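Local coordinates for protein XRE family transcriptional regulator (Enterobacter cloacae subsp. cloacae, PDB 6B8W) that probably binds DNA and regulates transcription, this chain being its metal-binding cupin domain without the helix-turn-helix part, at residues A[39-44]-A[73-78]. Numbering follows the deposited sequence.
Sequences VIEHVV and KPHAYR
E41 reaches across the interior of the domain to H75 and Y77. The tight part of the contact is polar. Y77 OH donates to E41 OE2 at 2.6 Å, using the syn lone pair of OE2, the one on the side of the other oxygen. E41 OE2 lies at the edge of the phenol ring, in its plane. S89 OG also hydrogen-bonds to this oxygen, which is thus gripped twice. H75 NE2 lies 2.9 Å from E41 OE1, but the hydrogen bond is weak, bent to 126°. The imidazole and carboxylate planes stand 78° apart. H75 NE2 also makes a weak hydrogen bond to Y77 OH. The other ring nitrogen, H75 ND1, donates almost straight to K73 O at 2.8 Å; K73 O lies in the ring plane, which helps hold the ring's rotation. The two strands belong to the facing sheets of the cupin jelly-roll barrel, with axes 11.3 Å apart, so side chains alone bridge the gap. E41 spans it with CG anti to the backbone N (chi1 177°) and an extended chain. E41, H75 and Y77 bind manganese in a structure of this protein; no metal is bound to this chain here. The looser part is apolar: V43 CG2 meets the ring edge of Y77 at CE2, 3.9 Å away. F87 and M52 pack around this pair. The solvent side is at K73 and P74, both exposed.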
loop_
_atom_site.group_PDB
_atom_site.type_symbol
_atom_site.label_atom_id
_atom_site.label_comp_id
_atom_site.label_asym_id
_atom_site.label_seq_id
_atom_site.Cartn_x
_atom_site.Cartn_y
_atom_site.Cartn_z
ATOM N N VAL A 39 6.489 17.262 -0.076
ATOM C CA VAL A 39 6.341 15.800 -0.072
ATOM C C VAL A 39 5.075 15.393 0.697
ATOM O O VAL A 39 4.756 15.966 1.753
ATOM C CB VAL A 39 7.578 15.124 0.564
ATOM C CG1 VAL A 39 7.279 13.710 1.052
ATOM C CG2 VAL A 39 8.743 15.143 -0.410
ATOM N N ILE A 40 4.341 14.434 0.140
ATOM C CA ILE A 40 3.170 13.882 0.800
ATOM C C ILE A 40 3.510 12.443 1.197
ATOM O O ILE A 40 4.098 11.713 0.416
ATOM C CB ILE A 40 1.922 13.880 -0.082
ATOM C CG1 ILE A 40 1.568 15.287 -0.547
ATOM C CG2 ILE A 40 0.736 13.244 0.668
ATOM C CD1 ILE A 40 1.194 16.262 0.563
ATOM N N GLU A 41 3.153 12.076 2.423
ATOM C CA GLU A 41 3.331 10.738 2.926
ATOM C C GLU A 41 1.977 10.104 3.317
ATOM O O GLU A 41 1.074 10.785 3.833
ATOM C CB GLU A 41 4.312 10.701 4.109
ATOM C CG GLU A 41 4.469 9.303 4.708
ATOM C CD GLU A 41 5.620 9.113 5.695
ATOM O OE1 GLU A 41 6.418 10.055 5.937
ATOM O OE2 GLU A 41 5.716 7.978 6.245
ATOM N N HIS A 42 1.832 8.814 3.006
ATOM C CA HIS A 42 0.673 8.027 3.436
ATOM C C HIS A 42 1.248 6.889 4.278
ATOM O O HIS A 42 2.232 6.271 3.901
ATOM C CB HIS A 42 -0.097 7.364 2.275
ATOM C CG HIS A 42 -0.863 8.298 1.394
ATOM N ND1 HIS A 42 -0.266 9.049 0.406
ATOM C CD2 HIS A 42 -2.195 8.546 1.301
ATOM C CE1 HIS A 42 -1.190 9.741 -0.239
ATOM N NE2 HIS A 42 -2.371 9.454 0.284
ATOM N N VAL A 43 0.635 6.628 5.413
ATOM C CA VAL A 43 0.972 5.479 6.235
ATOM C C VAL A 43 -0.297 4.637 6.287
ATOM O O VAL A 43 -1.399 5.179 6.504
ATOM C CB VAL A 43 1.382 5.885 7.655
ATOM C CG1 VAL A 43 1.388 4.691 8.603
ATOM C CG2 VAL A 43 2.760 6.531 7.629
ATOM N N VAL A 44 -0.142 3.338 6.035
ATOM C CA VAL A 44 -1.228 2.366 6.120
ATOM C C VAL A 44 -0.709 1.207 6.953
ATOM O O VAL A 44 0.366 0.669 6.671
ATOM C CB VAL A 44 -1.651 1.828 4.737
ATOM C CG1 VAL A 44 -2.723 0.748 4.882
ATOM C CG2 VAL A 44 -2.147 2.958 3.850
ATOM N N LYS A 73 7.019 17.721 7.452
ATOM C CA LYS A 73 6.869 18.216 8.831
ATOM C C LYS A 73 7.317 17.109 9.789
ATOM O O LYS A 73 7.123 15.939 9.485
ATOM C CB LYS A 73 5.433 18.599 9.130
ATOM C CG LYS A 73 4.859 19.664 8.210
ATOM C CD LYS A 73 5.619 20.971 8.287
ATOM C CE LYS A 73 5.130 21.937 7.233
ATOM N NZ LYS A 73 5.949 23.171 7.279
ATOM N N PRO A 74 7.900 17.474 10.945
ATOM C CA PRO A 74 8.353 16.424 11.882
ATOM C C PRO A 74 7.228 15.474 12.279
ATOM O O PRO A 74 6.096 15.903 12.525
ATOM C CB PRO A 74 8.847 17.211 13.103
ATOM C CG PRO A 74 9.167 18.574 12.585
ATOM C CD PRO A 74 8.255 18.833 11.416
ATOM N N HIS A 75 7.514 14.187 12.241
ATOM C CA HIS A 75 6.538 13.173 12.635
ATOM C C HIS A 75 7.300 11.992 13.167
ATOM O O HIS A 75 8.522 11.928 12.996
ATOM C CB HIS A 75 5.594 12.788 11.487
ATOM C CG HIS A 75 6.266 12.316 10.238
ATOM N ND1 HIS A 75 6.820 13.183 9.317
ATOM C CD2 HIS A 75 6.386 11.076 9.704
ATOM C CE1 HIS A 75 7.290 12.486 8.292
ATOM N NE2 HIS A 75 7.042 11.208 8.506
ATOM N N ALA A 76 6.581 11.077 13.809
ATOM C CA ALA A 76 7.213 9.954 14.447
ATOM C C ALA A 76 6.351 8.724 14.375
ATOM O O ALA A 76 5.142 8.806 14.205
ATOM C CB ALA A 76 7.533 10.298 15.890
ATOM N N TYR A 77 7.003 7.579 14.504
ATOM C CA TYR A 77 6.356 6.303 14.420
ATOM C C TYR A 77 6.729 5.565 15.691
ATOM O O TYR A 77 7.894 5.513 16.031
ATOM C CB TYR A 77 6.896 5.515 13.210
ATOM C CG TYR A 77 6.975 6.283 11.895
ATOM C CD1 TYR A 77 8.049 7.109 11.620
ATOM C CD2 TYR A 77 6.024 6.115 10.902
ATOM C CE1 TYR A 77 8.150 7.795 10.416
ATOM C CE2 TYR A 77 6.123 6.787 9.681
ATOM C CZ TYR A 77 7.184 7.629 9.448
ATOM O OH TYR A 77 7.316 8.314 8.244
ATOM N N ARG A 78 5.757 4.958 16.353
ATOM C CA ARG A 78 6.034 4.272 17.597
ATOM C C ARG A 78 5.198 3.014 17.732
ATOM O O ARG A 78 4.037 2.988 17.332
ATOM C CB ARG A 78 5.784 5.227 18.774
ATOM C CG ARG A 78 6.211 4.703 20.140
ATOM C CD ARG A 78 6.082 5.769 21.226
ATOM N NE ARG A 78 4.695 6.173 21.440
ATOM C CZ ARG A 78 4.289 7.144 22.261
ATOM N NH1 ARG A 78 5.156 7.856 22.978
ATOM N NH2 ARG A 78 2.988 7.389 22.395
#